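Local coordinates for 1,3-1,4-beta-glucanase (Hordeum vulgare, PDB 1AQ0), which hydrolyses mixed-linkage 1,3-1,4-beta-glucans as an endo-acting glycosidase of family 17, with a TIM-barrel fold, at residues P35-G45 with N76-F85; L59-A70 with N101-A112. All coordinates share one frame; numbering follows the deposited sequence.

Interaction 1 (P35-G45 with N76-F85); sequences PNQAALQAVGG and NIQAYPKVSF
In the outer layer of the TIM barrel, L40 of helix 37-43 packs on Y80, in the turn that carries the chain from helix 66-78 into strand 84-92. The CB of L40 stands 3.7 Å from the centroid of the Y80 ring and only 6° off its normal, a CH-pi contact, while L40 CD1 reaches Y80 CE2 at 3.6 Å. The opposite face is covered toward its rim by A79 CB, and Q41 CG approaches from the edge, 3.9 Å from Y80 CE1. With CG anti to the carbonyl carbon (chi1 -54°), Y80 lays its ring against the helix and carries its hydroxyl to Q37. There OH donates to a water 2.9 Å away, which in turn donates to P35 O and N76 OD1, so one solvent molecule ties the residue before the N-cap of helix 37-43 to N76 of helix 66-78 and to Y80 beyond it. Beside it the P35 ring rests on the N76 amide. Were Y80 replaced by an alanine, L40 would probably lose the aromatic face it packs on, and the bridging water its phenolic partner. Farther along, V83 CG2 lies 3.4 Å from L40 O and also meets V43 CG1. L40 CD2 turns inward to F85, whose ring is held between V83 CG1 and I77 CD1. Beyond helix 37-43, G45 N donates to K82 O at 2.7 Å, nearly straight at the hydrogen (164°) although the donor sits above the carbonyl plane. A second water joins V43 O to S84 N, and S84 also pairs with V50. Helix 37-43, which follows strand 29-32, thus packs against the turn leading into strand 84-92, consistent with the outer helical layer of a beta/alpha (TIM) barrel.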
loop_
_atom_site.group_PDB
_atom_site.type_symbol
_atom_site.label_atom_id
_atom_site.label_comp_id
_atom_site.label_asym_id
_atom_site.label_seq_id
_atom_site.Cartn_x
_atom_site.Cartn_y
_atom_site.Cartn_z
ATOM N N PRO A 35 -21.134 22.868 4.435
ATOM C CA PRO A 35 -22.273 22.142 3.871
ATOM C C PRO A 35 -23.238 23.087 3.160
ATOM O O PRO A 35 -24.349 23.335 3.622
ATOM C CB PRO A 35 -22.892 21.476 5.099
ATOM C CG PRO A 35 -22.619 22.451 6.182
ATOM C CD PRO A 35 -21.195 22.892 5.907
ATOM N N ASN A 36 -22.782 23.623 2.035
ATOM C CA ASN A 36 -23.569 24.543 1.227
ATOM C C ASN A 36 -24.810 23.829 0.701
ATOM O O ASN A 36 -24.716 22.837 -0.025
ATOM C CB ASN A 36 -22.719 25.069 0.068
ATOM C CG ASN A 36 -23.460 26.073 -0.786
ATOM O OD1 ASN A 36 -24.047 25.724 -1.805
ATOM N ND2 ASN A 36 -23.448 27.327 -0.365
ATOM N N GLN A 37 -25.969 24.377 1.039
ATOM C CA GLN A 37 -27.256 23.816 0.663
ATOM C C GLN A 37 -27.517 23.713 -0.828
ATOM O O GLN A 37 -28.032 22.705 -1.285
ATOM C CB GLN A 37 -28.377 24.600 1.353
ATOM C CG GLN A 37 -28.321 24.495 2.872
ATOM C CD GLN A 37 -29.000 25.655 3.574
ATOM O OE1 GLN A 37 -28.367 26.675 3.869
ATOM N NE2 GLN A 37 -30.294 25.509 3.846
ATOM N N ALA A 38 -27.191 24.756 -1.579
ATOM C CA ALA A 38 -27.408 24.742 -3.020
ATOM C C ALA A 38 -26.573 23.630 -3.664
ATOM O O ALA A 38 -27.058 22.875 -4.515
ATOM C CB ALA A 38 -27.038 26.091 -3.607
ATOM N N ALA A 39 -25.320 23.519 -3.234
ATOM C CA ALA A 39 -24.415 22.504 -3.755
ATOM C C ALA A 39 -24.851 21.092 -3.380
ATOM O O ALA A 39 -24.873 20.204 -4.232
ATOM C CB ALA A 39 -22.995 22.761 -3.278
ATOM N N LEU A 40 -25.211 20.883 -2.116
ATOM C CA LEU A 40 -25.635 19.559 -1.663
ATOM C C LEU A 40 -26.923 19.108 -2.347
ATOM O O LEU A 40 -27.090 17.930 -2.648
ATOM C CB LEU A 40 -25.760 19.516 -0.137
ATOM C CG LEU A 40 -24.419 19.610 0.596
ATOM C CD1 LEU A 40 -24.637 19.662 2.085
ATOM C CD2 LEU A 40 -23.552 18.415 0.236
ATOM N N GLN A 41 -27.803 20.058 -2.650
ATOM C CA GLN A 41 -29.057 19.745 -3.330
ATOM C C GLN A 41 -28.765 19.344 -4.781
ATOM O O GLN A 41 -29.299 18.354 -5.278
ATOM C CB GLN A 41 -30.018 20.948 -3.265
ATOM C CG GLN A 41 -30.638 21.163 -1.864
ATOM C CD GLN A 41 -31.190 22.573 -1.626
ATOM O OE1 GLN A 41 -31.806 23.175 -2.507
ATOM N NE2 GLN A 41 -30.975 23.095 -0.420
ATOM N N ALA A 42 -27.844 20.064 -5.416
ATOM C CA ALA A 42 -27.468 19.818 -6.807
ATOM C C ALA A 42 -26.595 18.583 -7.074
ATOM O O ALA A 42 -26.667 17.997 -8.154
ATOM C CB ALA A 42 -26.796 21.053 -7.381
ATOM N N VAL A 43 -25.767 18.196 -6.111
ATOM C CA VAL A 43 -24.878 17.051 -6.294
ATOM C C VAL A 43 -25.543 15.699 -6.012
ATOM O O VAL A 43 -25.001 14.654 -6.362
ATOM C CB VAL A 43 -23.570 17.216 -5.449
ATOM C CG1 VAL A 43 -23.835 16.969 -3.968
ATOM C CG2 VAL A 43 -22.466 16.311 -5.975
ATOM N N GLY A 44 -26.716 15.715 -5.385
ATOM C CA GLY A 44 -27.410 14.474 -5.084
ATOM C C GLY A 44 -27.798 13.679 -6.319
ATOM O O GLY A 44 -28.221 14.247 -7.325
ATOM N N GLY A 45 -27.619 12.365 -6.254
ATOM C CA GLY A 45 -27.974 11.498 -7.367
ATOM C C GLY A 45 -27.079 11.546 -8.595
ATOM O O GLY A 45 -27.428 10.980 -9.636
ATOM N N ASN A 76 -27.080 18.515 7.989
ATOM C CA ASN A 76 -26.173 18.598 6.855
ATOM C C ASN A 76 -25.774 17.309 6.162
ATOM O O ASN A 76 -25.230 17.353 5.057
ATOM C CB ASN A 76 -24.929 19.392 7.257
ATOM C CG ASN A 76 -25.271 20.783 7.768
ATOM O OD1 ASN A 76 -25.851 21.591 7.046
ATOM N ND2 ASN A 76 -24.925 21.061 9.020
ATOM N N ILE A 77 -26.028 16.170 6.803
ATOM C CA ILE A 77 -25.690 14.870 6.215
ATOM C C ILE A 77 -26.953 14.038 5.958
ATOM O O ILE A 77 -27.269 13.711 4.816
ATOM C CB ILE A 77 -24.724 14.055 7.121
ATOM C CG1 ILE A 77 -23.493 14.886 7.502
ATOM C CG2 ILE A 77 -24.288 12.778 6.416
ATOM C CD1 ILE A 77 -22.643 15.324 6.334
ATOM N N GLN A 78 -27.698 13.742 7.019
ATOM C CA GLN A 78 -28.916 12.946 6.898
ATOM C C GLN A 78 -29.962 13.591 6.004
ATOM O O GLN A 78 -30.767 12.897 5.385
ATOM C CB GLN A 78 -29.522 12.681 8.270
ATOM C CG GLN A 78 -28.689 11.785 9.146
ATOM C CD GLN A 78 -29.314 11.584 10.504
ATOM O OE1 GLN A 78 -28.999 12.296 11.459
ATOM N NE2 GLN A 78 -30.223 10.622 10.597
ATOM N N ALA A 79 -29.938 14.916 5.922
ATOM C CA ALA A 79 -30.890 15.653 5.102
ATOM C C ALA A 79 -30.672 15.468 3.601
ATOM O O ALA A 79 -31.501 15.891 2.794
ATOM C CB ALA A 79 -30.843 17.135 5.453
ATOM N N TYR A 80 -29.559 14.846 3.222
ATOM C CA TYR A 80 -29.259 14.631 1.805
ATOM C C TYR A 80 -28.925 13.168 1.529
ATOM O O TYR A 80 -27.775 12.828 1.250
ATOM C CB TYR A 80 -28.095 15.530 1.363
ATOM C CG TYR A 80 -28.312 16.992 1.667
ATOM C CD1 TYR A 80 -29.089 17.793 0.831
ATOM C CD2 TYR A 80 -27.767 17.569 2.814
ATOM C CE1 TYR A 80 -29.317 19.136 1.133
ATOM C CE2 TYR A 80 -27.990 18.905 3.123
ATOM C CZ TYR A 80 -28.761 19.684 2.280
ATOM O OH TYR A 80 -28.956 21.018 2.573
ATOM N N PRO A 81 -29.945 12.288 1.540
ATOM C CA PRO A 81 -29.760 10.853 1.296
ATOM C C PRO A 81 -29.263 10.470 -0.101
ATOM O O PRO A 81 -28.747 9.375 -0.289
ATOM C CB PRO A 81 -31.149 10.282 1.585
ATOM C CG PRO A 81 -32.058 11.391 1.172
ATOM C CD PRO A 81 -31.370 12.594 1.766
ATOM N N LYS A 82 -29.427 11.360 -1.074
ATOM C CA LYS A 82 -28.987 11.081 -2.442
ATOM C C LYS A 82 -27.527 11.474 -2.701
ATOM O O LYS A 82 -27.018 11.275 -3.805
ATOM C CB LYS A 82 -29.886 11.800 -3.451
ATOM C CG LYS A 82 -31.359 11.491 -3.302
ATOM C CD LYS A 82 -32.175 12.287 -4.294
ATOM C CE LYS A 82 -33.655 11.965 -4.151
ATOM N NZ LYS A 82 -34.443 12.507 -5.289
ATOM N N VAL A 83 -26.874 12.084 -1.713
ATOM C CA VAL A 83 -25.478 12.496 -1.871
ATOM C C VAL A 83 -24.507 11.388 -1.476
ATOM O O VAL A 83 -24.664 10.757 -0.433
ATOM C CB VAL A 83 -25.157 13.777 -1.053
ATOM C CG1 VAL A 83 -23.674 14.150 -1.195
ATOM C CG2 VAL A 83 -26.027 14.927 -1.524
ATOM N N SER A 84 -23.505 11.157 -2.316
ATOM C CA SER A 84 -22.497 10.140 -2.043
ATOM C C SER A 84 -21.392 10.721 -1.160
ATOM O O SER A 84 -20.323 11.082 -1.646
ATOM C CB SER A 84 -21.902 9.629 -3.354
ATOM O OG SER A 84 -22.923 9.152 -4.212
ATOM N N PHE A 85 -21.674 10.856 0.132
ATOM C CA PHE A 85 -20.700 11.388 1.074
ATOM C C PHE A 85 -19.567 10.395 1.257
ATOM O O PHE A 85 -19.799 9.193 1.400
ATOM C CB PHE A 85 -21.351 11.666 2.429
ATOM C CG PHE A 85 -22.268 12.850 2.430
ATOM C CD1 PHE A 85 -21.756 14.139 2.333
ATOM C CD2 PHE A 85 -23.640 12.682 2.551
ATOM C CE1 PHE A 85 -22.604 15.251 2.356
ATOM C CE2 PHE A 85 -24.497 13.785 2.575
ATOM C CZ PHE A 85 -23.974 15.072 2.478
HETATM O O HOH W 1 -26.766 21.836 4.342
HETATM O O HOH W 2 -23.427 12.748 -4.805
#

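Interaction 2 (L59-A70 with N101-A112)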
loop_
_atom_site.group_PDB
_atom_site.type_symbol
_atom_site.label_atom_id
_atom_site.label_comp_id
_atom_site.label_asym_id
_atom_site.label_seq_id
_atom_site.Cartn_x
_atom_site.Cartn_y
_atom_site.Cartn_z
ATOM N N LEU A 59 -16.401 24.675 15.063
ATOM C CA LEU A 59 -15.634 23.699 15.833
ATOM C C LEU A 59 -15.893 23.672 17.345
ATOM O O LEU A 59 -16.161 22.610 17.900
ATOM C CB LEU A 59 -14.131 23.868 15.570
ATOM C CG LEU A 59 -13.444 22.835 14.672
ATOM C CD1 LEU A 59 -14.217 22.651 13.373
ATOM C CD2 LEU A 59 -12.012 23.274 14.399
ATOM N N SER A 60 -15.817 24.820 18.020
ATOM C CA SER A 60 -16.032 24.841 19.473
ATOM C C SER A 60 -17.393 24.293 19.907
ATOM O O SER A 60 -17.502 23.644 20.946
ATOM C CB SER A 60 -15.785 26.236 20.063
ATOM O OG SER A 60 -16.595 27.218 19.450
ATOM N N ASN A 61 -18.416 24.517 19.087
ATOM C CA ASN A 61 -19.755 24.018 19.381
ATOM C C ASN A 61 -19.833 22.505 19.239
ATOM O O ASN A 61 -20.429 21.824 20.071
ATOM C CB ASN A 61 -20.786 24.665 18.462
ATOM C CG ASN A 61 -21.539 25.778 19.142
ATOM O OD1 ASN A 61 -21.005 26.864 19.349
ATOM N ND2 ASN A 61 -22.779 25.508 19.521
ATOM N N LEU A 62 -19.231 21.981 18.178
ATOM C CA LEU A 62 -19.233 20.545 17.935
ATOM C C LEU A 62 -18.448 19.809 19.018
ATOM O O LEU A 62 -18.826 18.714 19.425
ATOM C CB LEU A 62 -18.653 20.230 16.548
ATOM C CG LEU A 62 -19.404 20.727 15.302
ATOM C CD1 LEU A 62 -18.600 20.401 14.054
ATOM C CD2 LEU A 62 -20.784 20.106 15.216
ATOM N N ALA A 63 -17.376 20.429 19.503
ATOM C CA ALA A 63 -16.529 19.837 20.536
ATOM C C ALA A 63 -17.175 19.843 21.912
ATOM O O ALA A 63 -17.029 18.894 22.683
ATOM C CB ALA A 63 -15.206 20.563 20.602
ATOM N N ALA A 64 -17.900 20.911 22.213
ATOM C CA ALA A 64 -18.536 21.051 23.513
ATOM C C ALA A 64 -19.838 20.288 23.687
ATOM O O ALA A 64 -20.178 19.890 24.800
ATOM C CB ALA A 64 -18.753 22.533 23.826
ATOM N N SER A 65 -20.547 20.029 22.597
ATOM C CA SER A 65 -21.822 19.356 22.728
ATOM C C SER A 65 -22.150 18.244 21.744
ATOM O O SER A 65 -22.261 18.476 20.540
ATOM C CB SER A 65 -22.936 20.406 22.692
ATOM O OG SER A 65 -24.219 19.805 22.718
ATOM N N PRO A 66 -22.327 17.011 22.254
ATOM C CA PRO A 66 -22.665 15.867 21.402
ATOM C C PRO A 66 -23.989 16.127 20.684
ATOM O O PRO A 66 -24.168 15.726 19.538
ATOM C CB PRO A 66 -22.795 14.728 22.412
ATOM C CG PRO A 66 -21.726 15.066 23.405
ATOM C CD PRO A 66 -21.940 16.558 23.605
ATOM N N ALA A 67 -24.901 16.831 21.355
ATOM C CA ALA A 67 -26.199 17.157 20.772
ATOM C C ALA A 67 -26.041 18.101 19.582
ATOM O O ALA A 67 -26.766 17.983 18.594
ATOM C CB ALA A 67 -27.115 17.775 21.821
ATOM N N ALA A 68 -25.104 19.041 19.675
ATOM C CA ALA A 68 -24.865 19.979 18.579
ATOM C C ALA A 68 -24.295 19.209 17.386
ATOM O O ALA A 68 -24.654 19.463 16.237
ATOM C CB ALA A 68 -23.904 21.080 19.013
ATOM N N ALA A 69 -23.441 18.234 17.676
ATOM C CA ALA A 69 -22.834 17.411 16.638
ATOM C C ALA A 69 -23.900 16.551 15.958
ATOM O O ALA A 69 -23.923 16.427 14.730
ATOM C CB ALA A 69 -21.734 16.542 17.234
ATOM N N ALA A 70 -24.813 15.996 16.750
ATOM C CA ALA A 70 -25.883 15.168 16.205
ATOM C C ALA A 70 -26.810 16.025 15.359
ATOM O O ALA A 70 -27.356 15.572 14.352
ATOM C CB ALA A 70 -26.664 14.501 17.325
ATOM N N ASN A 101 -9.925 21.822 20.354
ATOM C CA ASN A 101 -11.290 21.383 20.067
ATOM C C ASN A 101 -11.376 20.364 18.934
ATOM O O ASN A 101 -12.431 19.776 18.693
ATOM C CB ASN A 101 -12.161 22.581 19.690
ATOM C CG ASN A 101 -12.386 23.532 20.842
ATOM O OD1 ASN A 101 -12.583 23.113 21.980
ATOM N ND2 ASN A 101 -12.373 24.823 20.548
ATOM N N LEU A 102 -10.257 20.153 18.253
ATOM C CA LEU A 102 -10.180 19.244 17.115
ATOM C C LEU A 102 -10.634 17.812 17.398
ATOM O O LEU A 102 -11.631 17.356 16.842
ATOM C CB LEU A 102 -8.759 19.273 16.545
ATOM C CG LEU A 102 -8.520 19.134 15.043
ATOM C CD1 LEU A 102 -9.517 19.963 14.242
ATOM C CD2 LEU A 102 -7.095 19.580 14.756
ATOM N N VAL A 103 -9.921 17.100 18.264
ATOM C CA VAL A 103 -10.298 15.721 18.571
ATOM C C VAL A 103 -11.702 15.605 19.168
ATOM O O VAL A 103 -12.482 14.750 18.750
ATOM C CB VAL A 103 -9.244 15.019 19.461
ATOM C CG1 VAL A 103 -9.697 13.610 19.809
ATOM C CG2 VAL A 103 -7.914 14.965 18.729
ATOM N N PRO A 104 -12.054 16.465 20.143
ATOM C CA PRO A 104 -13.400 16.381 20.728
ATOM C C PRO A 104 -14.487 16.520 19.653
ATOM O O PRO A 104 -15.452 15.747 19.623
ATOM C CB PRO A 104 -13.419 17.564 21.692
ATOM C CG PRO A 104 -12.010 17.636 22.147
ATOM C CD PRO A 104 -11.235 17.452 20.868
ATOM N N ALA A 105 -14.306 17.487 18.754
ATOM C CA ALA A 105 -15.266 17.718 17.676
ATOM C C ALA A 105 -15.348 16.512 16.736
ATOM O O ALA A 105 -16.441 16.107 16.337
ATOM C CB ALA A 105 -14.901 18.977 16.902
ATOM N N MET A 106 -14.200 15.936 16.389
ATOM C CA MET A 106 -14.180 14.775 15.500
ATOM C C MET A 106 -14.868 13.582 16.154
ATOM O O MET A 106 -15.627 12.867 15.498
ATOM C CB MET A 106 -12.747 14.399 15.103
ATOM C CG MET A 106 -12.058 15.394 14.170
ATOM S SD MET A 106 -10.454 14.777 13.574
ATOM C CE MET A 106 -9.369 15.475 14.720
ATOM N N LYS A 107 -14.612 13.379 17.446
ATOM C CA LYS A 107 -15.218 12.275 18.193
ATOM C C LYS A 107 -16.729 12.410 18.195
ATOM O O LYS A 107 -17.448 11.443 17.944
ATOM C CB LYS A 107 -14.754 12.279 19.648
ATOM C CG LYS A 107 -13.411 11.642 19.939
ATOM C CD LYS A 107 -13.090 11.834 21.423
ATOM C CE LYS A 107 -12.629 10.551 22.106
ATOM N NZ LYS A 107 -11.179 10.266 21.896
ATOM N N ASN A 108 -17.207 13.619 18.487
ATOM C CA ASN A 108 -18.643 13.881 18.534
ATOM C C ASN A 108 -19.319 13.700 17.182
ATOM O O ASN A 108 -20.410 13.135 17.107
ATOM C CB ASN A 108 -18.929 15.277 19.112
ATOM C CG ASN A 108 -18.667 15.355 20.606
ATOM O OD1 ASN A 108 -18.579 14.333 21.282
ATOM N ND2 ASN A 108 -18.545 16.567 21.130
ATOM N N VAL A 109 -18.676 14.160 16.109
ATOM C CA VAL A 109 -19.246 14.009 14.769
ATOM C C VAL A 109 -19.247 12.521 14.421
ATOM O O VAL A 109 -20.227 11.990 13.899
ATOM C CB VAL A 109 -18.438 14.803 13.711
ATOM C CG1 VAL A 109 -18.982 14.536 12.318
ATOM C CG2 VAL A 109 -18.500 16.292 14.015
ATOM N N HIS A 110 -18.161 11.845 14.762
ATOM C CA HIS A 110 -18.041 10.419 14.497
ATOM C C HIS A 110 -19.163 9.646 15.205
ATOM O O HIS A 110 -19.854 8.830 14.590
ATOM C CB HIS A 110 -16.675 9.915 14.966
ATOM C CG HIS A 110 -16.475 8.442 14.768
ATOM N ND1 HIS A 110 -16.458 7.573 15.823
ATOM C CD2 HIS A 110 -16.377 7.750 13.601
ATOM C CE1 HIS A 110 -16.354 6.368 15.290
ATOM N NE2 HIS A 110 -16.302 6.427 13.952
ATOM N N GLY A 111 -19.360 9.939 16.489
ATOM C CA GLY A 111 -20.398 9.271 17.255
ATOM C C GLY A 111 -21.775 9.468 16.653
ATOM O O GLY A 111 -22.574 8.534 16.591
ATOM N N ALA A 112 -22.049 10.683 16.190
ATOM C CA ALA A 112 -23.334 11.007 15.583
ATOM C C ALA A 112 -23.540 10.243 14.279
ATOM O O ALA A 112 -24.645 9.775 13.996
ATOM C CB ALA A 112 -23.440 12.511 15.347
HETATM O O HOH W 3 -15.508 23.683 23.061
#
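The carboxamide of N108 has P66 over one face, with P66 CA 4.1 Å from N108 CG, and the carbonyl of L62 at its edge. L62 O lies almost exactly in the amide plane and accepts a hydrogen bond from N108 ND2, 2.8 Å between the two atoms and 175° at the hydrogen. N108 thus fills a hole among L62, A63, P66 and A69, a knob-into-hole fit at the break between helices 59-64 and 66-78; its CB rests 3.6 Å from A69 CB. A second flat group, the N101 amide, has S60 over one face, where S60 CB comes 3.7 Å from N101 ND2, and a water bridges its OD1 to S60 O. Small residues let the backbones close up between these amides: the A63 and A105 CA atoms are 3.8 Å apart, and A63 CB touches P104 CB at 3.7 Å. At the far end A112 CB packs on A70 CA. Helix 59-64 crosses helix 102-112 at 64° with axes 7.2 Å apart, whereas helix 66-70 crosses it at -56°. On the barrel side, L59 and A105 meet V90 and V109 meets V88, all on strand 84-92, while M106 reaches V123 of strand 122-128 and, with V103, packs on helix 145-161.

Overall arrangement
Interactions 1 and 2 follow one another round the outer wall of the barrel, with centres 21 Å apart and nearest atoms about 5 Å apart, without touching. Helix 66-78 connects them: its first turns face helix 102-115 in interaction 2, and N76 near its other end packs on P35, just ahead of helix 37-43. Their segments alternate along the chain. Both centres are 20 to 21 Å from the centre of the chain. Interaction 1 includes the turn into strand 84-92, at the N-terminal end of that strand and opposite the end that probably carries the active site, as in other TIM-barrel glycosidases; interaction 2 packs helices along the outside of the same strand.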